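PDB 4QTQ: XAC2610 protein from Xanthomonas axonopodis pv. citri, which probably acts as an immunity protein that inhibits a peptidoglycan hydrolase used in bacterial killing through the type IV secretion system. Local coordinates for residues A13-I21 against S31-E39; F57-P67 against Y125-L134. One frame throughout, in Å; residues are numbered along the deposited sequence. Where two conformers were deposited one is given.

Interaction 1: A13-I21 against S31-E39; sequences AKLNEQGEI and SVHAQSCTE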
ATOM      1  N   ALA A  13      12.796 -12.880   4.308  1.00 54.46           N
ATOM      2  CA  ALA A  13      12.902 -13.575   5.578  1.00 56.31           C
ATOM      3  C   ALA A  13      11.713 -14.503   5.733  1.00 57.06           C
ATOM      4  O   ALA A  13      10.706 -14.310   5.079  1.00 55.01           O
ATOM      5  CB  ALA A  13      12.934 -12.574   6.723  1.00 55.58           C
ATOM      6  N   LYS A  14      11.859 -15.518   6.580  1.00 44.80           N
ATOM      7  CA  LYS A  14      10.740 -16.378   6.978  1.00 47.77           C
ATOM      8  C   LYS A  14      10.641 -16.486   8.499  1.00 45.75           C
ATOM      9  O   LYS A  14      11.641 -16.388   9.220  1.00 44.08           O
ATOM     10  CB  LYS A  14      10.831 -17.774   6.344  1.00 52.76           C
ATOM     11  CG  LYS A  14      12.034 -18.601   6.754  1.00 54.99           C
ATOM     12  CD  LYS A  14      12.229 -19.788   5.812  1.00 61.14           C
ATOM     13  CE  LYS A  14      12.966 -19.380   4.539  1.00 65.42           C
ATOM     14  NZ  LYS A  14      12.857 -20.403   3.457  1.00 71.56           N
ATOM     15  N   LEU A  15       9.417 -16.669   8.978  1.00 45.39           N
ATOM     16  CA  LEU A  15       9.165 -16.820  10.398  1.00 45.67           C
ATOM     17  C   LEU A  15       9.922 -18.040  10.911  1.00 47.53           C
ATOM     18  O   LEU A  15       9.713 -19.161  10.431  1.00 49.10           O
ATOM     19  CB  LEU A  15       7.661 -16.963  10.661  1.00 47.77           C
ATOM     20  CG  LEU A  15       6.843 -15.716  10.312  1.00 48.84           C
ATOM     21  CD1 LEU A  15       5.375 -16.064  10.141  1.00 52.48           C
ATOM     22  CD2 LEU A  15       7.037 -14.635  11.367  1.00 47.57           C
ATOM     23  N   ASN A  16      10.834 -17.812  11.854  1.00 46.62           N
ATOM     24  CA  ASN A  16      11.566 -18.900  12.492  1.00 47.99           C
ATOM     25  C   ASN A  16      10.668 -19.727  13.419  1.00 50.94           C
ATOM     26  O   ASN A  16       9.457 -19.491  13.513  1.00 51.49           O
ATOM     27  CB  ASN A  16      12.796 -18.349  13.244  1.00 47.74           C
ATOM     28  CG  ASN A  16      12.445 -17.636  14.546  1.00 46.63           C
ATOM     29  OD1 ASN A  16      11.280 -17.521  14.936  1.00 44.84           O
ATOM     30  ND2 ASN A  16      13.467 -17.156  15.229  1.00 48.47           N
ATOM     31  N   GLU A  17      11.274 -20.690  14.101  1.00 55.11           N
ATOM     32  CA  GLU A  17      10.558 -21.585  15.019  1.00 58.50           C
ATOM     33  C   GLU A  17       9.752 -20.894  16.148  1.00 58.48           C
ATOM     34  O   GLU A  17       8.779 -21.461  16.629  1.00 60.15           O
ATOM     35  CB  GLU A  17      11.514 -22.653  15.591  1.00 61.64           C
ATOM     36  CG  GLU A  17      12.788 -22.122  16.253  0.80 65.21           C
ATOM     37  CD  GLU A  17      13.856 -21.641  15.272  0.80 65.84           C
ATOM     38  OE1 GLU A  17      13.742 -21.939  14.063  0.80 64.63           O
ATOM     39  OE2 GLU A  17      14.809 -20.946  15.707  0.80 67.31           O
ATOM     40  N   GLN A  18      10.135 -19.681  16.551  1.00 59.92           N
ATOM     41  CA  GLN A  18       9.339 -18.886  17.517  1.00 61.63           C
ATOM     42  C   GLN A  18       8.302 -17.949  16.865  1.00 59.74           C
ATOM     43  O   GLN A  18       7.712 -17.104  17.548  1.00 61.46           O
ATOM     44  CB  GLN A  18      10.257 -18.044  18.420  1.00 65.68           C
ATOM     45  CG  GLN A  18      10.949 -18.824  19.523  1.00 71.21           C
ATOM     46  CD  GLN A  18      12.115 -19.643  19.012  1.00 74.10           C
ATOM     47  OE1 GLN A  18      12.895 -19.172  18.181  1.00 74.79           O
ATOM     48  NE2 GLN A  18      12.245 -20.874  19.505  1.00 78.04           N
ATOM     49  N   GLY A  19       8.073 -18.089  15.562  1.00 56.21           N
ATOM     50  CA  GLY A  19       7.179 -17.178  14.846  1.00 54.56           C
ATOM     51  C   GLY A  19       7.733 -15.762  14.800  1.00 52.70           C
ATOM     52  O   GLY A  19       7.007 -14.797  15.031  1.00 52.03           O
ATOM     53  N   GLU A  20       9.021 -15.643  14.477  1.00 49.76           N
ATOM     54  CA  GLU A  20       9.715 -14.366  14.519  1.00 49.66           C
ATOM     55  C   GLU A  20      10.581 -14.113  13.296  1.00 46.62           C
ATOM     56  O   GLU A  20      11.220 -15.029  12.773  1.00 45.91           O
ATOM     57  CB  GLU A  20      10.552 -14.268  15.802  1.00 53.56           C
ATOM     58  CG  GLU A  20       9.901 -13.396  16.863  1.00 60.58           C
ATOM     59  CD  GLU A  20      10.164 -13.852  18.290  1.00 67.66           C
ATOM     60  OE1 GLU A  20      11.202 -14.511  18.545  1.00 70.04           O
ATOM     61  OE2 GLU A  20       9.317 -13.538  19.161  1.00 73.34           O
ATOM     62  N   ILE A  21      10.572 -12.859  12.846  1.00 44.93           N
ATOM     63  CA  ILE A  21      11.497 -12.341  11.840  1.00 43.17           C
ATOM     64  C   ILE A  21      12.134 -11.096  12.429  1.00 44.55           C
ATOM     65  O   ILE A  21      11.506 -10.387  13.213  1.00 42.53           O
ATOM     66  CB  ILE A  21      10.765 -11.917  10.545  1.00 45.23           C
ATOM     67  CG1 ILE A  21      10.261 -13.133   9.783  1.00 46.13           C
ATOM     68  CG2 ILE A  21      11.673 -11.075   9.641  1.00 45.95           C
ATOM     69  CD1 ILE A  21       9.178 -12.812   8.780  1.00 48.38           C
ATOM     70  N   SER A  31      10.827  -5.980  12.918  1.00 41.36           N
ATOM     71  CA  SER A  31      10.614  -7.334  13.406  0.50 42.38           C
ATOM     72  C   SER A  31       9.148  -7.707  13.285  1.00 41.28           C
ATOM     73  O   SER A  31       8.276  -6.849  13.344  1.00 41.35           O
ATOM     74  CB  SER A  31      11.086  -7.481  14.856  0.50 43.84           C
ATOM     75  OG  SER A  31      10.332  -6.670  15.743  0.50 44.17           O
ATOM     76  N   VAL A  32       8.895  -8.993  13.104  1.00 42.13           N
ATOM     77  CA  VAL A  32       7.545  -9.529  13.017  1.00 41.81           C
ATOM     78  C   VAL A  32       7.438 -10.633  14.064  1.00 43.95           C
ATOM     79  O   VAL A  32       8.349 -11.452  14.195  1.00 44.88           O
ATOM     80  CB  VAL A  32       7.245 -10.133  11.620  1.00 41.09           C
ATOM     81  CG1 VAL A  32       5.811 -10.658  11.557  1.00 40.98           C
ATOM     82  CG2 VAL A  32       7.482  -9.110  10.517  1.00 40.52           C
ATOM     83  N   HIS A  33       6.344 -10.620  14.819  1.00 44.28           N
ATOM     84  CA  HIS A  33       6.039 -11.655  15.783  0.50 46.71           C
ATOM     85  C   HIS A  33       4.629 -12.173  15.460  1.00 47.31           C
ATOM     86  O   HIS A  33       3.646 -11.447  15.635  1.00 47.46           O
ATOM     87  CB  HIS A  33       6.134 -11.064  17.196  0.50 48.49           C
ATOM     88  CG  HIS A  33       7.219 -10.037  17.340  0.50 48.39           C
ATOM     89  ND1 HIS A  33       8.502 -10.358  17.726  0.50 49.23           N
ATOM     90  CD2 HIS A  33       7.219  -8.703  17.106  0.50 47.95           C
ATOM     91  CE1 HIS A  33       9.239  -9.263  17.745  0.50 49.84           C
ATOM     92  NE2 HIS A  33       8.485  -8.244  17.373  0.50 49.08           N
ATOM     93  N   ALA A  34       4.540 -13.405  14.970  1.00 47.41           N
ATOM     94  CA  ALA A  34       3.267 -13.984  14.556  1.00 48.73           C
ATOM     95  C   ALA A  34       3.283 -15.478  14.770  1.00 51.30           C
ATOM     96  O   ALA A  34       4.142 -16.174  14.230  1.00 51.07           O
ATOM     97  CB  ALA A  34       2.992 -13.681  13.090  1.00 47.48           C
ATOM     98  N   GLN A  35       2.315 -15.956  15.543  1.00 55.57           N
ATOM     99  CA  GLN A  35       2.137 -17.374  15.827  1.00 60.36           C
ATOM    100  C   GLN A  35       0.939 -17.904  15.037  1.00 58.30           C
ATOM    101  O   GLN A  35       0.089 -17.137  14.588  1.00 59.06           O
ATOM    102  CB  GLN A  35       1.863 -17.582  17.326  1.00 66.12           C
ATOM    103  CG  GLN A  35       2.676 -16.714  18.283  1.00 71.16           C
ATOM    104  CD  GLN A  35       4.124 -17.152  18.386  1.00 75.87           C
ATOM    105  OE1 GLN A  35       4.411 -18.255  18.848  1.00 80.50           O
ATOM    106  NE2 GLN A  35       5.047 -16.282  17.970  1.00 77.25           N
ATOM    107  N   SER A  36       0.874 -19.220  14.884  1.00 58.51           N
ATOM    108  CA  SER A  36      -0.310 -19.895  14.334  1.00 58.99           C
ATOM    109  C   SER A  36      -0.701 -19.412  12.933  1.00 55.56           C
ATOM    110  O   SER A  36      -1.885 -19.336  12.602  1.00 57.17           O
ATOM    111  CB  SER A  36      -1.504 -19.731  15.283  1.00 62.66           C
ATOM    112  OG  SER A  36      -1.164 -20.107  16.606  1.00 67.12           O
ATOM    113  N   CYS A  37       0.298 -19.096  12.117  1.00 51.13           N
ATOM    114  CA  CYS A  37       0.083 -18.730  10.735  1.00 47.21           C
ATOM    115  C   CYS A  37      -0.248 -19.989   9.935  1.00 46.96           C
ATOM    116  O   CYS A  37       0.067 -21.094  10.362  1.00 48.70           O
ATOM    117  CB  CYS A  37       1.338 -18.049  10.184  1.00 46.87           C
ATOM    118  SG  CYS A  37       1.864 -16.603  11.158  1.00 46.64           S
ATOM    119  N   THR A  38      -0.898 -19.824   8.787  1.00 45.30           N
ATOM    120  CA  THR A  38      -1.202 -20.949   7.906  1.00 46.02           C
ATOM    121  C   THR A  38      -0.729 -20.609   6.505  1.00 44.12           C
ATOM    122  O   THR A  38      -0.769 -19.447   6.094  1.00 40.48           O
ATOM    123  CB  THR A  38      -2.706 -21.242   7.866  1.00 46.20           C
ATOM    124  OG1 THR A  38      -3.397 -20.057   7.455  1.00 49.39           O
ATOM    125  CG2 THR A  38      -3.214 -21.685   9.234  1.00 47.12           C
ATOM    126  N   GLU A  39      -0.287 -21.616   5.762  1.00 44.52           N
ATOM    127  CA  GLU A  39       0.235 -21.344   4.438  1.00 44.50           C
ATOM    128  C   GLU A  39      -0.900 -21.096   3.458  1.00 44.44           C
ATOM    129  O   GLU A  39      -1.803 -21.911   3.324  1.00 45.85           O
ATOM    130  CB  GLU A  39       1.126 -22.462   3.938  1.00 47.00           C
ATOM    131  CG  GLU A  39       1.785 -22.085   2.628  1.00 47.53           C
ATOM    132  CD  GLU A  39       2.992 -22.917   2.306  1.00 48.35           C
ATOM    133  OE1 GLU A  39       3.350 -22.957   1.122  1.00 48.56           O
ATOM    134  OE2 GLU A  39       3.576 -23.518   3.223  1.00 51.32           O
TER

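Interaction 2: F57-P67 against Y125-L134; sequences FPGAKPIALEP and YLFDAAQKTL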
ATOM      1  N   PHE A  57      12.725   3.242  13.774  1.00 36.50           N
ATOM      2  CA  PHE A  57      13.435   4.221  12.947  1.00 38.07           C
ATOM      3  C   PHE A  57      14.698   4.655  13.685  1.00 37.84           C
ATOM      4  O   PHE A  57      14.730   4.587  14.911  1.00 36.11           O
ATOM      5  CB  PHE A  57      12.532   5.422  12.661  1.00 39.27           C
ATOM      6  CG  PHE A  57      11.287   5.067  11.869  1.00 39.40           C
ATOM      7  CD1 PHE A  57      11.374   4.787  10.503  1.00 41.46           C
ATOM      8  CD2 PHE A  57      10.045   4.994  12.488  1.00 38.26           C
ATOM      9  CE1 PHE A  57      10.242   4.447   9.770  1.00 42.40           C
ATOM     10  CE2 PHE A  57       8.908   4.660  11.762  1.00 39.45           C
ATOM     11  CZ  PHE A  57       9.008   4.387  10.400  1.00 41.13           C
ATOM     12  N   PRO A  58      15.755   5.072  12.955  1.00 40.03           N
ATOM     13  CA  PRO A  58      16.986   5.469  13.657  1.00 40.84           C
ATOM     14  C   PRO A  58      16.754   6.595  14.659  1.00 39.76           C
ATOM     15  O   PRO A  58      16.143   7.614  14.308  1.00 39.00           O
ATOM     16  CB  PRO A  58      17.912   5.968  12.532  1.00 42.50           C
ATOM     17  CG  PRO A  58      17.343   5.449  11.277  1.00 43.84           C
ATOM     18  CD  PRO A  58      15.873   5.227  11.496  1.00 42.55           C
ATOM     19  N   GLY A  59      17.228   6.395  15.886  1.00 40.68           N
ATOM     20  CA  GLY A  59      17.236   7.435  16.933  1.00 41.34           C
ATOM     21  C   GLY A  59      15.916   7.552  17.681  1.00 42.12           C
ATOM     22  O   GLY A  59      15.692   8.500  18.466  1.00 39.96           O
ATOM     23  N   ALA A  60      15.051   6.567  17.442  1.00 42.76           N
ATOM     24  CA  ALA A  60      13.674   6.602  17.883  1.00 41.30           C
ATOM     25  C   ALA A  60      13.317   5.343  18.652  1.00 42.09           C
ATOM     26  O   ALA A  60      13.945   4.284  18.518  1.00 41.31           O
ATOM     27  CB  ALA A  60      12.742   6.756  16.698  1.00 41.81           C
ATOM     28  N   LYS A  61      12.283   5.502  19.463  1.00 40.01           N
ATOM     29  CA  LYS A  61      11.686   4.434  20.215  1.00 40.85           C
ATOM     30  C   LYS A  61      10.919   3.501  19.248  1.00 37.90           C
ATOM     31  O   LYS A  61      10.212   3.977  18.341  1.00 37.20           O
ATOM     32  CB  LYS A  61      10.742   5.073  21.247  1.00 42.92           C
ATOM     33  CG  LYS A  61      10.064   4.141  22.229  1.00 47.27           C
ATOM     34  CD  LYS A  61       9.628   4.919  23.483  1.00 50.31           C
ATOM     35  CE  LYS A  61       8.292   4.433  24.024  1.00 53.75           C
ATOM     36  NZ  LYS A  61       8.246   2.959  24.224  1.00 55.09           N
ATOM     37  N   PRO A  62      11.055   2.180  19.429  1.00 37.18           N
ATOM     38  CA  PRO A  62      10.289   1.226  18.612  1.00 37.04           C
ATOM     39  C   PRO A  62       8.785   1.503  18.609  1.00 36.77           C
ATOM     40  O   PRO A  62       8.231   1.890  19.635  1.00 37.98           O
ATOM     41  CB  PRO A  62      10.576  -0.121  19.289  1.00 38.20           C
ATOM     42  CG  PRO A  62      11.905   0.065  19.948  1.00 39.47           C
ATOM     43  CD  PRO A  62      11.936   1.493  20.399  1.00 38.63           C
ATOM     44  N   ILE A  63       8.149   1.317  17.453  1.00 36.49           N
ATOM     45  CA  ILE A  63       6.702   1.472  17.305  1.00 36.46           C
ATOM     46  C   ILE A  63       6.099   0.128  16.870  1.00 37.31           C
ATOM     47  O   ILE A  63       6.551  -0.470  15.887  1.00 37.05           O
ATOM     48  CB  ILE A  63       6.372   2.564  16.260  1.00 36.52           C
ATOM     49  CG1 ILE A  63       6.963   3.915  16.707  1.00 36.79           C
ATOM     50  CG2 ILE A  63       4.870   2.663  16.055  1.00 36.41           C
ATOM     51  CD1 ILE A  63       7.054   4.966  15.618  1.00 37.34           C
ATOM     52  N   ALA A  64       5.092  -0.341  17.604  1.00 38.15           N
ATOM     53  CA  ALA A  64       4.419  -1.615  17.303  1.00 38.44           C
ATOM     54  C   ALA A  64       3.125  -1.392  16.520  1.00 37.40           C
ATOM     55  O   ALA A  64       2.284  -0.596  16.914  1.00 39.17           O
ATOM     56  CB  ALA A  64       4.119  -2.372  18.593  1.00 40.19           C
ATOM     57  N   LEU A  65       2.973  -2.093  15.407  1.00 36.04           N
ATOM     58  CA  LEU A  65       1.743  -2.064  14.644  1.00 36.20           C
ATOM     59  C   LEU A  65       1.038  -3.379  14.867  1.00 37.70           C
ATOM     60  O   LEU A  65       1.701  -4.424  14.950  1.00 37.34           O
ATOM     61  CB  LEU A  65       2.033  -1.889  13.164  1.00 35.42           C
ATOM     62  CG  LEU A  65       2.845  -0.667  12.768  1.00 35.22           C
ATOM     63  CD1 LEU A  65       3.144  -0.739  11.287  1.00 35.81           C
ATOM     64  CD2 LEU A  65       2.097   0.607  13.107  1.00 36.94           C
ATOM     65  N   GLU A  66      -0.289  -3.324  14.969  1.00 39.81           N
ATOM     66  CA  GLU A  66      -1.113  -4.513  15.116  1.00 44.04           C
ATOM     67  C   GLU A  66      -2.146  -4.614  13.981  1.00 41.99           C
ATOM     68  O   GLU A  66      -3.320  -4.289  14.180  1.00 43.51           O
ATOM     69  CB  GLU A  66      -1.810  -4.521  16.473  1.00 48.14           C
ATOM     70  CG  GLU A  66      -0.867  -4.680  17.662  1.00 52.62           C
ATOM     71  CD  GLU A  66      -0.503  -3.371  18.347  1.00 57.37           C
ATOM     72  OE1 GLU A  66      -0.875  -2.278  17.851  1.00 59.17           O
ATOM     73  OE2 GLU A  66       0.160  -3.443  19.409  1.00 63.69           O
ATOM     74  N   PRO A  67      -1.709  -5.067  12.789  1.00 39.41           N
ATOM     75  CA  PRO A  67      -2.647  -5.210  11.670  1.00 38.67           C
ATOM     76  C   PRO A  67      -3.665  -6.345  11.874  1.00 39.69           C
ATOM     77  O   PRO A  67      -3.394  -7.336  12.573  1.00 40.67           O
ATOM     78  CB  PRO A  67      -1.734  -5.488  10.469  1.00 37.56           C
ATOM     79  CG  PRO A  67      -0.507  -6.094  11.058  1.00 37.52           C
ATOM     80  CD  PRO A  67      -0.334  -5.459  12.412  1.00 38.24           C
ATOM     81  N   TYR A 125      -0.018   3.183   7.246  1.00 33.01           N
ATOM     82  CA  TYR A 125       0.261   3.937   8.472  1.00 32.33           C
ATOM     83  C   TYR A 125       1.228   5.097   8.190  1.00 32.58           C
ATOM     84  O   TYR A 125       2.378   4.877   7.768  1.00 31.68           O
ATOM     85  CB  TYR A 125       0.882   3.034   9.549  1.00 33.11           C
ATOM     86  CG  TYR A 125       0.138   1.733   9.813  1.00 33.15           C
ATOM     87  CD1 TYR A 125       0.230   0.672   8.922  1.00 33.96           C
ATOM     88  CD2 TYR A 125      -0.642   1.565  10.949  1.00 34.15           C
ATOM     89  CE1 TYR A 125      -0.444  -0.516   9.141  1.00 34.25           C
ATOM     90  CE2 TYR A 125      -1.330   0.376  11.187  1.00 34.23           C
ATOM     91  CZ  TYR A 125      -1.226  -0.661  10.268  1.00 34.43           C
ATOM     92  OH  TYR A 125      -1.860  -1.851  10.465  1.00 33.91           O
ATOM     93  N   LEU A 126       0.764   6.327   8.426  1.00 32.66           N
ATOM     94  CA  LEU A 126       1.614   7.507   8.278  1.00 33.95           C
ATOM     95  C   LEU A 126       2.310   7.837   9.597  1.00 34.46           C
ATOM     96  O   LEU A 126       1.703   7.794  10.670  1.00 33.75           O
ATOM     97  CB  LEU A 126       0.792   8.710   7.803  1.00 34.35           C
ATOM     98  CG  LEU A 126       0.117   8.606   6.436  1.00 34.57           C
ATOM     99  CD1 LEU A 126      -0.558   9.925   6.114  1.00 35.52           C
ATOM    100  CD2 LEU A 126       1.116   8.251   5.342  1.00 35.14           C
ATOM    101  N   PHE A 127       3.590   8.174   9.519  1.00 37.24           N
ATOM    102  CA  PHE A 127       4.284   8.638  10.691  1.00 39.21           C
ATOM    103  C   PHE A 127       3.734  10.010  11.073  1.00 42.65           C
ATOM    104  O   PHE A 127       3.710  10.927  10.257  1.00 41.37           O
ATOM    105  CB  PHE A 127       5.791   8.734  10.454  1.00 39.43           C
ATOM    106  CG  PHE A 127       6.561   8.995  11.703  1.00 41.12           C
ATOM    107  CD1 PHE A 127       6.719   7.993  12.648  1.00 41.14           C
ATOM    108  CD2 PHE A 127       7.105  10.248  11.954  1.00 43.77           C
ATOM    109  CE1 PHE A 127       7.414   8.233  13.817  1.00 43.94           C
ATOM    110  CE2 PHE A 127       7.808  10.492  13.119  1.00 46.76           C
ATOM    111  CZ  PHE A 127       7.972   9.482  14.048  1.00 46.66           C
ATOM    112  N   ASP A 128       3.256  10.124  12.305  1.00 46.48           N
ATOM    113  CA  ASP A 128       2.700  11.369  12.795  1.00 51.93           C
ATOM    114  C   ASP A 128       3.781  12.020  13.637  1.00 54.65           C
ATOM    115  O   ASP A 128       4.059  11.575  14.749  1.00 56.01           O
ATOM    116  CB  ASP A 128       1.438  11.099  13.610  1.00 54.87           C
ATOM    117  CG  ASP A 128       0.596  12.340  13.817  1.00 60.53           C
ATOM    118  OD1 ASP A 128       1.098  13.312  14.422  1.00 64.45           O
ATOM    119  OD2 ASP A 128      -0.572  12.335  13.376  1.00 62.41           O
ATOM    120  N   ALA A 129       4.398  13.059  13.077  1.00 57.04           N
ATOM    121  CA  ALA A 129       5.552  13.735  13.680  1.00 61.45           C
ATOM    122  C   ALA A 129       5.285  14.277  15.092  1.00 65.67           C
ATOM    123  O   ALA A 129       6.190  14.309  15.934  1.00 65.85           O
ATOM    124  CB  ALA A 129       6.024  14.863  12.770  1.00 63.13           C
ATOM    125  N   ALA A 130       4.042  14.694  15.334  1.00 67.99           N
ATOM    126  CA  ALA A 130       3.632  15.206  16.642  1.00 74.17           C
ATOM    127  C   ALA A 130       3.641  14.093  17.675  1.00 72.16           C
ATOM    128  O   ALA A 130       4.287  14.203  18.719  1.00 75.11           O
ATOM    129  CB  ALA A 130       2.243  15.830  16.553  1.00 76.68           C
ATOM    130  N   GLN A 131       2.948  13.003  17.358  1.00 68.97           N
ATOM    131  CA  GLN A 131       2.765  11.909  18.301  1.00 65.45           C
ATOM    132  C   GLN A 131       3.990  11.020  18.473  1.00 62.51           C
ATOM    133  O   GLN A 131       4.063  10.257  19.438  1.00 62.73           O
ATOM    134  CB  GLN A 131       1.584  11.054  17.861  1.00 63.74           C
ATOM    135  CG  GLN A 131       0.260  11.803  17.843  1.00 67.73           C
ATOM    136  CD  GLN A 131      -0.872  10.975  17.263  1.00 65.54           C
ATOM    137  OE1 GLN A 131      -1.640  11.461  16.436  1.00 68.22           O
ATOM    138  NE2 GLN A 131      -0.973   9.716  17.685  1.00 62.71           N
ATOM    139  N   LYS A 132       4.953  11.120  17.560  1.00 60.35           N
ATOM    140  CA  LYS A 132       6.052  10.154  17.473  1.00 58.93           C
ATOM    141  C   LYS A 132       5.485   8.758  17.374  1.00 53.85           C
ATOM    142  O   LYS A 132       5.857   7.863  18.136  1.00 54.60           O
ATOM    143  CB  LYS A 132       7.024  10.242  18.663  1.00 63.22           C
ATOM    144  CG  LYS A 132       7.821  11.530  18.714  1.00 68.89           C
ATOM    145  CD  LYS A 132       8.892  11.587  17.637  1.00 68.98           C
ATOM    146  CE  LYS A 132       9.228  13.030  17.323  1.00 74.42           C
ATOM    147  NZ  LYS A 132      10.179  13.193  16.198  1.00 75.28           N
ATOM    148  N   THR A 133       4.565   8.574  16.436  1.00 50.05           N
ATOM    149  CA  THR A 133       4.091   7.253  16.152  1.00 46.02           C
ATOM    150  C   THR A 133       3.554   7.127  14.735  1.00 43.17           C
ATOM    151  O   THR A 133       3.539   8.088  13.964  1.00 43.60           O
ATOM    152  CB  THR A 133       3.025   6.824  17.164  1.00 46.66           C
ATOM    153  OG1 THR A 133       2.822   5.407  17.054  1.00 47.87           O
ATOM    154  CG2 THR A 133       1.706   7.567  16.926  1.00 47.17           C
ATOM    155  N   LEU A 134       3.111   5.917  14.419  1.00 39.48           N
ATOM    156  CA  LEU A 134       2.574   5.580  13.120  1.00 37.59           C
ATOM    157  C   LEU A 134       1.090   5.451  13.333  1.00 37.71           C
ATOM    158  O   LEU A 134       0.674   4.733  14.225  1.00 38.22           O
ATOM    159  CB  LEU A 134       3.171   4.247  12.647  1.00 37.07           C
ATOM    160  CG  LEU A 134       4.603   4.373  12.121  1.00 37.87           C
ATOM    161  CD1 LEU A 134       5.381   3.076  12.278  1.00 39.07           C
ATOM    162  CD2 LEU A 134       4.560   4.827  10.667  1.00 38.50           C
TER
HETATM  163  O   HOH W   1       8.909   6.799  18.170  1.00 53.65           O
HETATM  164  O   HOH W   2      -3.734  -1.611  12.385  1.00 52.04           O

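Interaction 1: A13-I21 against S31-E39
In the conformer given, the imidazole of His33, modelled in two, has the carboxylate of Glu20 at its edge, with CD of Glu20 in the ring plane and the carboxylate itself turned 80° from that plane. CG of Glu20 approaches the ring obliquely, 3.5 Å from ND1 of His33; the geometry holds for that copy alone. The other flat group is the amide of Gln35, whose partner, the carbonyl O of Gln18, lies close to the amide plane.

Both pairs belong to the open end of the beta hairpin formed by strands 20-25 and 28-33. Glu20 and His33 are an antiparallel non-hydrogen-bonded pair; Ile21 and Val32, the next pair, are hydrogen-bonded, N of Ile21 to O of Val32 and N of Val32 to O of Ile21, both at 3.0 Å. Next to Glu20, at the last residue of the type I turn Asn16-Gly19, N of Ala34 gives a nearly straight bond to O of Gly19 (2.8 Å). The turn is tied from within as well: OD1 of Asn16 receives N of Glu20 and, weakly, N of Gln18.

On the face bearing Ile21 and Val32 the contact is apolar. The two CB atoms lie 4.1 Å apart, and Leu15 reaches across with both methyls, CD2 to CG1 of Val32 and CD1 to SG of Cys37 (3.7 Å). That sulfur is in the disulfide with Cys47 of strand 44-47, so Leu15 packs where the hairpin meets the three-stranded sheet.

Although the first bond of its side chain leads away from segment 13-21, Gln35 folds back through a bend at chi2 (-73°), and its NE2 donates to O of Gln18 at 2.8 Å, the donor tilted 31° from the carbonyl plane.

Interaction 2: F57-P67 against Y125-L134
Ile63, Leu65 and Phe57 meet Tyr125, Phe127 and Leu134 in an apolar interface between two sheets, with no direct hydrogen bond from one segment to the other. Among the aliphatic contacts, Ile63 uses two branches: CG2 packs on CD1 of Leu134 (3.8 Å) and passes OG1 of Thr133, while CD1 lies in the ring plane of Phe127 at its edge, 3.7 Å from CE1. With CG1 beside the backbone N (chi1 -60°), the longer branch leads to Phe127 and leaves CG2 for Leu134. CD2 of Leu65 touches CB of Leu134 at 3.8 Å.

The aromatic contacts are of two sorts. Both methyls of Leu65 lie over one face of Tyr125: CD2 makes a CH-pi contact, 4.0 Å from the ring centroid and 28° off its normal, while CD1 sits nearer the rim. The rings of Phe57 and Phe127 meet obliquely, their planes at 72°, and CD1 of Leu134 fills in at the edge of Phe57. At this end, calcium ligand His104 stacks on Phe127 and meets Phe57 edge-to-face.

Water supplies the polar links at the two ends. One molecule donates to O of Lys61 and O of Lys132; another, in the Tyr125 ring plane, lies 2.7 Å from the phenol OH and bonds weakly to O of Glu66.

A G1 beta bulge, with Lys132 and Thr133 opposite Asp128, lies at the turn end of the hairpin of strands 121-128 and 133-136. Strand 63-65, an edge of the four-stranded sheet beside strand 52-56, lies against this hairpin, while Val107 of strand 106-112 touches both Leu65 and Leu134.

Overall arrangement
From the N terminus, the chain leaves strand 9-11 of the six-stranded mixed sheet and reaches interaction 1, which closes a short loop of nine residues, most of them in the hairpin of strands 20-25 and 28-33. It then forms two strands of the three-stranded sheet, 38-41 and 44-47, and strand 52-56 before interaction 2 opens. That contact closes a much longer loop of 57 residues, which includes the calcium site. The two are in series, neither nested nor crossed, with centres about 22 Å apart. Both reach the four-stranded sheet, at its two outermost strands: interaction 1 joins 20-25 to 28-33, and interaction 2 packs 63-65 against the mixed sheet.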